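PDB 4HOJ: RegF protein, which binds glutathione and calcium ions and is probably a glutathione transferase homologue of the stringent starvation protein A type. Local coordinates for residues L94-M99 / S150-A155; K122-I127 / Y166-G171. All blocks are in the same frame, centred on the assembly; numbering follows the deposited sequence.

Contact 1 (L94-M99 / S150-A155); sequences LVLYRM and SMIDVA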
ATOM      1  N   LEU A  94      -1.736   8.625   0.028  1.00 10.97           N
ATOM      2  CA  LEU A  94      -2.047   8.468   1.445  1.00 11.05           C
ATOM      3  C   LEU A  94      -3.530   8.305   1.674  1.00 10.62           C
ATOM      4  O   LEU A  94      -3.906   7.495   2.535  1.00 10.54           O
ATOM      5  CB  LEU A  94      -1.437   9.667   2.225  1.00 11.93           C
ATOM      6  CG  LEU A  94      -1.585   9.533   3.744  1.00 12.52           C
ATOM      7  CD1 LEU A  94      -0.891   8.246   4.294  1.00 15.01           C
ATOM      8  CD2 LEU A  94      -1.023  10.814   4.412  1.00 14.78           C
ATOM      9  N   VAL A  95      -4.356   9.042   0.918  1.00 10.78           N
ATOM     10  CA  VAL A  95      -5.804   8.831   0.997  1.00 11.30           C
ATOM     11  C   VAL A  95      -6.159   7.373   0.624  1.00 10.72           C
ATOM     12  O   VAL A  95      -6.889   6.682   1.373  1.00 10.32           O
ATOM     13  CB  VAL A  95      -6.587   9.810   0.130  1.00 11.83           C
ATOM     14  CG1 VAL A  95      -8.065   9.367   0.046  1.00 15.20           C
ATOM     15  CG2 VAL A  95      -6.489  11.176   0.728  1.00 14.60           C
ATOM     16  N   LEU A  96      -5.530   6.825  -0.401  1.00 10.00           N
ATOM     17  CA  LEU A  96      -5.766   5.418  -0.791  1.00 10.19           C
ATOM     18  C   LEU A  96      -5.401   4.496   0.334  1.00  9.45           C
ATOM     19  O   LEU A  96      -6.103   3.531   0.651  1.00 10.22           O
ATOM     20  CB  LEU A  96      -4.983   5.035  -2.050  1.00 12.92           C
ATOM     21  CG  LEU A  96      -5.376   5.496  -3.433  1.00 15.86           C
ATOM     22  CD1 LEU A  96      -4.342   5.155  -4.516  1.00 17.51           C
ATOM     23  CD2 LEU A  96      -6.685   4.771  -3.823  1.00 12.84           C
ATOM     24  N   TYR A  97      -4.230   4.707   0.965  1.00  9.76           N
ATOM     25  CA  TYR A  97      -3.778   3.850   2.042  1.00 10.11           C
ATOM     26  C   TYR A  97      -4.773   3.933   3.199  1.00 10.07           C
ATOM     27  O   TYR A  97      -5.158   2.888   3.769  1.00 10.21           O
ATOM     28  CB  TYR A  97      -2.352   4.317   2.491  1.00 10.77           C
ATOM     29  CG  TYR A  97      -1.887   3.536   3.717  1.00 11.50           C
ATOM     30  CD1 TYR A  97      -1.301   2.277   3.599  1.00 12.77           C
ATOM     31  CD2 TYR A  97      -2.033   4.046   4.965  1.00 11.96           C
ATOM     32  CE1 TYR A  97      -0.915   1.524   4.726  1.00 13.05           C
ATOM     33  CE2 TYR A  97      -1.621   3.317   6.107  1.00 12.95           C
ATOM     34  CZ  TYR A  97      -1.110   2.043   5.976  1.00 13.44           C
ATOM     35  OH  TYR A  97      -0.757   1.289   7.060  1.00 15.32           O
ATOM     36  N   ARG A  98      -5.184   5.140   3.591  1.00 10.15           N
ATOM     37  CA  ARG A  98      -6.135   5.225   4.687  1.00 10.64           C
ATOM     38  C   ARG A  98      -7.481   4.596   4.340  1.00 10.42           C
ATOM     39  O   ARG A  98      -8.106   4.009   5.230  1.00 11.51           O
ATOM     40  CB  ARG A  98      -6.303   6.665   5.121  1.00 11.34           C
ATOM     41  CG  ARG A  98      -4.990   7.145   5.813  1.00 13.92           C
ATOM     42  CD  ARG A  98      -5.134   8.376   6.660  1.00 18.20           C
ATOM     43  NE  ARG A  98      -6.206   8.224   7.622  1.00 18.36           N
ATOM     44  CZ  ARG A  98      -6.828   9.246   8.183  1.00 17.66           C
ATOM     45  NH1 ARG A  98      -6.392  10.494   7.935  1.00 22.35           N
ATOM     46  NH2 ARG A  98      -7.839   9.008   9.017  1.00 23.19           N
ATOM     47  N   MET A  99      -7.964   4.710   3.101  1.00  9.60           N
ATOM     48  CA  MET A  99      -9.200   3.993   2.737  1.00  9.46           C
ATOM     49  C   MET A  99      -9.021   2.497   2.853  1.00 10.17           C
ATOM     50  O   MET A  99      -9.920   1.791   3.310  1.00 10.21           O
ATOM     51  CB  MET A  99      -9.658   4.351   1.336  1.00 10.94           C
ATOM     52  CG  MET A  99     -10.062   5.811   1.180  1.00 12.03           C
ATOM     53  SD  MET A  99     -11.073   6.053  -0.278  1.00 13.51           S
ATOM     54  CE  MET A  99      -9.847   5.763  -1.554  1.00 13.31           C
ATOM     55  N   SER A 150     -10.033  11.121 -10.466  1.00 16.71           N
ATOM     56  CA  SER A 150      -8.754  10.422 -10.313  1.00 11.72           C
ATOM     57  C   SER A 150      -8.919   9.000  -9.876  1.00 12.12           C
ATOM     58  O   SER A 150     -10.041   8.543  -9.582  1.00 11.23           O
ATOM     59  CB  SER A 150      -7.794  11.082  -9.283  1.00 13.12           C
ATOM     60  OG  SER A 150      -8.288  10.884  -7.969  1.00 12.07           O
ATOM     61  N   MET A 151      -7.781   8.315  -9.801  1.00 13.85           N
ATOM     62  CA  MET A 151      -7.757   6.913  -9.343  1.00 12.04           C
ATOM     63  C   MET A 151      -8.295   6.783  -7.921  1.00 11.13           C
ATOM     64  O   MET A 151      -8.767   5.736  -7.499  1.00 11.10           O
ATOM     65  CB  MET A 151      -6.300   6.459  -9.336  1.00 16.09           C
ATOM     66  CG  MET A 151      -6.254   5.008  -9.030  1.00 17.74           C
ATOM     67  SD  MET A 151      -6.838   4.159 -10.489  1.00 20.75           S
ATOM     68  CE  MET A 151      -5.333   4.195 -11.459  1.00 15.08           C
ATOM     69  N   ILE A 152      -8.223   7.864  -7.163  1.00 12.66           N
ATOM     70  CA  ILE A 152      -8.764   7.826  -5.824  1.00 11.94           C
ATOM     71  C   ILE A 152     -10.295   7.660  -5.819  1.00 13.19           C
ATOM     72  O   ILE A 152     -10.888   6.902  -5.041  1.00 13.02           O
ATOM     73  CB  ILE A 152      -8.240   9.011  -4.941  1.00 15.25           C
ATOM     74  CG1 ILE A 152      -6.739   9.327  -5.152  1.00 23.42           C
ATOM     75  CG2 ILE A 152      -8.537   8.696  -3.479  1.00 26.82           C
ATOM     76  CD1 ILE A 152      -5.748   8.243  -5.293  1.00 20.71           C
ATOM     77  N   ASP A 153     -10.940   8.357  -6.744  1.00 11.36           N
ATOM     78  CA  ASP A 153     -12.371   8.147  -6.984  1.00 10.52           C
ATOM     79  C   ASP A 153     -12.684   6.722  -7.451  1.00 10.00           C
ATOM     80  O   ASP A 153     -13.630   6.073  -7.003  1.00 11.34           O
ATOM     81  CB  ASP A 153     -12.871   9.135  -8.034  1.00 11.85           C
ATOM     82  CG  ASP A 153     -12.578  10.586  -7.637  1.00 12.82           C
ATOM     83  OD1 ASP A 153     -13.206  11.066  -6.665  1.00 14.63           O
ATOM     84  OD2 ASP A 153     -11.752  11.224  -8.286  1.00 14.30           O
ATOM     85  N   VAL A 154     -11.832   6.209  -8.305  1.00  9.36           N
ATOM     86  CA  VAL A 154     -11.997   4.850  -8.786  1.00 10.14           C
ATOM     87  C   VAL A 154     -11.978   3.869  -7.633  1.00  8.66           C
ATOM     88  O   VAL A 154     -12.833   2.955  -7.560  1.00  9.76           O
ATOM     89  CB  VAL A 154     -10.889   4.474  -9.774  1.00 10.05           C
ATOM     90  CG1 VAL A 154     -10.873   2.960 -10.054  1.00 11.50           C
ATOM     91  CG2 VAL A 154     -11.052   5.270 -11.068  1.00 11.19           C
ATOM     92  N   ALA A 155     -11.015   4.027  -6.718  1.00  9.09           N
ATOM     93  CA  ALA A 155     -10.844   3.034  -5.634  1.00  7.97           C
ATOM     94  C   ALA A 155     -12.083   3.026  -4.690  1.00  8.13           C
ATOM     95  O   ALA A 155     -12.466   1.980  -4.187  1.00  8.54           O
ATOM     96  CB  ALA A 155      -9.563   3.358  -4.887  1.00  8.67           C
TER
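Next to Ile152, whose methyls meet Val95, Leu96 and Met99 across the contact, Asp153 OD1 is gripped by two donors from the same chain, Ile144 N and Tyr180 OH. The other carboxylate oxygen, Asp153 OD2, uses its anti lone pair to accept from Ser150 N at 2.8 Å (N-H...O 148°), while Ser150 OG accepts from Ile152 N at 3.1 Å. Ser150, at the N-cap, and Asp153 thereby form a capping box at the start of helix 151-161; the Ser-x-x-Asp sequence in this place is a recognised element of the helical C-terminal domain of glutathione transferases. The capped helix runs nearly parallel to helix 86-102: the segment axes differ by 10° and approach to 10.1 Å. No hydrogen bond passes between segments 94-99 and 150-155, and the interface is made by branched and methyl-bearing side chains. Leu96, with CG anti to its carbonyl carbon (chi1 -74°), reaches across to bring CG within 3.3 Å of Ile152 CD1. Its CD2 lies 3.4 Å from Ala155 CB. Both pairs are closer than usual van der Waals contact, so the packing is tight here. On the other branch of Ile152, CG2 is shared by two methyls: Val95 CG1 at 3.6 Å and Met99 CE at 3.7 Å. The bend at the end of the Met99 chain directs CE into this position, where it also lies 4.1 Å from Ala155 CB. Helix 65-75 of the thioredoxin-like N-terminal domain packs alongside, Asn66 touching both Leu96 and Ala155.

Contact 2 (K122-I127 / Y166-G171); sequences KAREAI and YDVKLG. With CA (calcium ion), chain B.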
ATOM      1  N   LYS A 122     -20.627  -4.739  13.087  1.00 27.84           N
ATOM      2  CA  LYS A 122     -19.595  -3.756  13.416  1.00 28.04           C
ATOM      3  C   LYS A 122     -18.984  -3.145  12.151  1.00 25.48           C
ATOM      4  O   LYS A 122     -18.763  -1.925  12.086  1.00 25.16           O
ATOM      5  CB  LYS A 122     -18.517  -4.373  14.296  1.00 32.28           C
ATOM      6  CG  LYS A 122     -19.109  -4.937  15.581  1.00 38.49           C
ATOM      7  CD  LYS A 122     -18.115  -5.014  16.743  1.00 46.16           C
ATOM      8  CE  LYS A 122     -16.823  -5.706  16.347  1.00 46.68           C
ATOM      9  NZ  LYS A 122     -16.094  -6.163  17.570  1.00 50.71           N
ATOM     10  N   ALA A 123     -18.729  -3.982  11.144  1.00 23.94           N
ATOM     11  CA  ALA A 123     -18.163  -3.464   9.889  1.00 21.66           C
ATOM     12  C   ALA A 123     -19.085  -2.487   9.187  1.00 20.19           C
ATOM     13  O   ALA A 123     -18.640  -1.463   8.680  1.00 19.09           O
ATOM     14  CB  ALA A 123     -17.760  -4.611   8.939  1.00 20.81           C
ATOM     15  N   ARG A 124     -20.370  -2.832   9.105  1.00 20.38           N
ATOM     16  CA  ARG A 124     -21.366  -1.995   8.471  1.00 19.80           C
ATOM     17  C   ARG A 124     -21.454  -0.655   9.207  1.00 20.49           C
ATOM     18  O   ARG A 124     -21.476   0.415   8.569  1.00 19.46           O
ATOM     19  CB  ARG A 124     -22.685  -2.769   8.536  1.00 23.82           C
ATOM     20  CG  ARG A 124     -23.912  -2.172   7.904  1.00 28.99           C
ATOM     21  CD  ARG A 124     -25.042  -3.211   7.954  1.00 21.60           C
ATOM     22  NE  ARG A 124     -24.691  -4.479   7.288  1.00 23.96           N
ATOM     23  CZ  ARG A 124     -24.605  -5.673   7.880  1.00 26.17           C
ATOM     24  NH1 ARG A 124     -24.846  -5.823   9.173  1.00 24.76           N
ATOM     25  NH2 ARG A 124     -24.271  -6.742   7.159  1.00 31.52           N
ATOM     26  N   GLU A 125     -21.460  -0.709  10.530  1.00 22.79           N
ATOM     27  CA  GLU A 125     -21.483   0.494  11.326  1.00 24.46           C
ATOM     28  C   GLU A 125     -20.263   1.355  11.069  1.00 23.78           C
ATOM     29  O   GLU A 125     -20.365   2.578  10.902  1.00 23.95           O
ATOM     30  CB  GLU A 125     -21.491   0.071  12.787  1.00 27.29           C
ATOM     31  CG  GLU A 125     -21.531   1.210  13.777  1.00 40.61           C
ATOM     32  CD  GLU A 125     -22.953   1.590  14.130  1.00 47.68           C
ATOM     33  OE1 GLU A 125     -23.854   1.320  13.295  1.00 49.31           O
ATOM     34  OE2 GLU A 125     -23.171   2.136  15.236  1.00 53.68           O
ATOM     35  N   ALA A 126     -19.095   0.721  11.042  1.00 23.34           N
ATOM     36  CA  ALA A 126     -17.857   1.491  10.854  1.00 23.09           C
ATOM     37  C   ALA A 126     -17.773   2.144   9.494  1.00 20.62           C
ATOM     38  O   ALA A 126     -17.269   3.240   9.356  1.00 20.75           O
ATOM     39  CB  ALA A 126     -16.623   0.620  11.124  1.00 23.57           C
ATOM     40  N   ILE A 127     -18.313   1.487   8.482  1.00 18.64           N
ATOM     41  CA  ILE A 127     -18.303   2.096   7.156  1.00 16.47           C
ATOM     42  C   ILE A 127     -19.223   3.304   7.117  1.00 17.69           C
ATOM     43  O   ILE A 127     -18.816   4.342   6.607  1.00 16.26           O
ATOM     44  CB  ILE A 127     -18.721   1.076   6.074  1.00 15.09           C
ATOM     45  CG1 ILE A 127     -17.637  -0.011   5.935  1.00 16.03           C
ATOM     46  CG2 ILE A 127     -19.049   1.799   4.741  1.00 15.39           C
ATOM     47  CD1 ILE A 127     -18.086  -1.216   5.073  1.00 16.69           C
ATOM     48  N   TYR A 166     -24.958  -3.397   1.099  1.00 10.28           N
ATOM     49  CA  TYR A 166     -24.379  -3.604   2.411  1.00 10.51           C
ATOM     50  C   TYR A 166     -25.244  -3.111   3.572  1.00 12.44           C
ATOM     51  O   TYR A 166     -24.878  -3.266   4.732  1.00 14.53           O
ATOM     52  CB  TYR A 166     -23.035  -2.881   2.505  1.00 11.30           C
ATOM     53  CG  TYR A 166     -21.893  -3.468   1.666  1.00 10.26           C
ATOM     54  CD1 TYR A 166     -21.793  -4.813   1.402  1.00 10.96           C
ATOM     55  CD2 TYR A 166     -20.881  -2.633   1.237  1.00 10.07           C
ATOM     56  CE1 TYR A 166     -20.704  -5.357   0.672  1.00 11.32           C
ATOM     57  CE2 TYR A 166     -19.770  -3.165   0.513  1.00  9.95           C
ATOM     58  CZ  TYR A 166     -19.700  -4.470   0.248  1.00  9.33           C
ATOM     59  OH  TYR A 166     -18.641  -4.995  -0.462  1.00 10.91           O
ATOM     60  N   ASP A 167     -26.388  -2.507   3.267  1.00 11.71           N
ATOM     61  CA  ASP A 167     -27.272  -1.946   4.293  1.00 12.48           C
ATOM     62  C   ASP A 167     -26.574  -0.884   5.171  1.00 13.04           C
ATOM     63  O   ASP A 167     -26.846  -0.751   6.355  1.00 16.48           O
ATOM     64  CB  ASP A 167     -27.902  -3.053   5.164  1.00 15.23           C
ATOM     65  CG  ASP A 167     -28.760  -4.046   4.345  1.00 17.17           C
ATOM     66  OD1 ASP A 167     -29.327  -3.643   3.323  1.00 15.47           O
ATOM     67  OD2 ASP A 167     -28.921  -5.224   4.719  1.00 18.80           O
ATOM     68  N   VAL A 168     -25.694  -0.118   4.541  1.00 12.52           N
ATOM     69  CA  VAL A 168     -24.992   0.956   5.207  1.00 14.66           C
ATOM     70  C   VAL A 168     -25.889   2.165   5.188  1.00 18.09           C
ATOM     71  O   VAL A 168     -26.384   2.574   4.137  1.00 22.17           O
ATOM     72  CB  VAL A 168     -23.693   1.295   4.495  1.00 14.57           C
ATOM     73  CG1 VAL A 168     -23.099   2.650   5.045  1.00 15.19           C
ATOM     74  CG2 VAL A 168     -22.691   0.165   4.701  1.00 18.69           C
ATOM     75  N   LYS A 169     -26.083   2.737   6.373  1.00 26.70           N
ATOM     76  CA  LYS A 169     -26.886   3.928   6.562  1.00 34.57           C
ATOM     77  C   LYS A 169     -25.959   5.104   6.907  1.00 35.99           C
ATOM     78  O   LYS A 169     -25.137   4.997   7.826  1.00 34.11           O
ATOM     79  CB  LYS A 169     -27.901   3.668   7.686  1.00 45.56           C
ATOM     80  CG  LYS A 169     -27.523   2.487   8.614  1.00 45.53           C
ATOM     81  CD  LYS A 169     -28.710   2.009   9.484  1.00 49.93           C
ATOM     82  CE  LYS A 169     -29.760   1.262   8.656  1.00 49.39           C
ATOM     83  NZ  LYS A 169     -30.841   0.672   9.501  1.00 51.32           N
ATOM     84  N   LEU A 170     -26.040   6.191   6.137  1.00 31.88           N
ATOM     85  CA  LEU A 170     -25.227   7.390   6.413  1.00 27.08           C
ATOM     86  C   LEU A 170     -26.029   8.471   7.106  1.00 36.29           C
ATOM     87  O   LEU A 170     -27.237   8.542   6.924  1.00 34.58           O
ATOM     88  CB  LEU A 170     -24.677   8.005   5.123  1.00 25.65           C
ATOM     89  CG  LEU A 170     -23.897   7.091   4.181  1.00 25.14           C
ATOM     90  CD1 LEU A 170     -23.424   7.846   2.975  1.00 33.02           C
ATOM     91  CD2 LEU A 170     -22.711   6.431   4.899  1.00 27.03           C
ATOM     92  N   GLY A 171     -25.346   9.335   7.858  1.00 38.12           N
ATOM     93  CA  GLY A 171     -25.982  10.507   8.428  1.00 29.11           C
ATOM     94  C   GLY A 171     -26.537  11.444   7.355  1.00 29.89           C
ATOM     95  O   GLY A 171     -26.071  11.465   6.205  1.00 34.49           O
TER
HETATM   96 CA    CA B 301     -30.324  -2.595   1.432  1.00 14.08          CA
HETATM   97  O   HOH W   1     -24.050   1.800   8.666  1.00 28.14           O
HETATM   98  O   HOH W   2     -29.778  -5.075   0.908  0.50 30.23           O
HETATM   99  O   HOH W   3     -30.327  -0.702   2.880  1.00 27.42           O
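Tyr166 O accepts the one direct hydrogen bond between the segments, from Arg124 NE at 2.8 Å. The carbonyl oxygen lies at the guanidinium edge, 10° out of its plane, but the N-H...O angle of 139° shows a bent bond. Arg124 has CG anti to the backbone N and turns at chi3 (-57°), which carries NE to this carbonyl. The Tyr166 side chain leads elsewhere: its ring packs on Val107, Leu110 and Leu159, and its OH is hydrogen-bonded to Glu111 OE2. Asp167 follows in a left-handed backbone conformation. Its CB rests 4.0 Å from Arg124 CD, while OD1 binds a calcium ion at 2.4 Å; two waters and Asp164 O are among the other ligands of the ion. The chain here is the linker between helices 151-161 and 175-185 of the all-helical glutathione transferase C-terminal domain, passing over the flank of helix 117-134. Val168 supplies the apolar part of the contact: its CG2 meets Ile127 CG2 at 4.0 Å, the two side chains crossing at about a right angle. At Lys169 the connection becomes water-mediated: one water accepts from Lys169 N at 3.2 Å and lies 2.9 Å from Arg124 O, one of several acceptors competing for its protons. Farther along, Leu170 packs between helices 117-134 and 175-185, touching Leu131 and Leu177, and Gly171 N is hydrogen-bonded to Thr132 OG1.

Overall arrangement
Both contacts belong to the helical C-terminal domain, with centres about 19 Å apart and nearest atoms about 8 Å apart. Their segments alternate along the chain, and helix 151-161 relates them: its first turn and the N-cap Ser150 make up 150-155, and its Leu159 packs on Ile127 and Tyr166 of contact 2. Neither contact contributes a residue to the glutathione pocket, but both lie close. In contact 1 the Ala155 side chain is about 9 Å from bound glutathione and about 7 Å from the side chain of Ser65. In contact 2 the Tyr166 side chain is about 7 Å from glutathione and about 8 Å from the side chain of Cys12, which binds glutathione covalently.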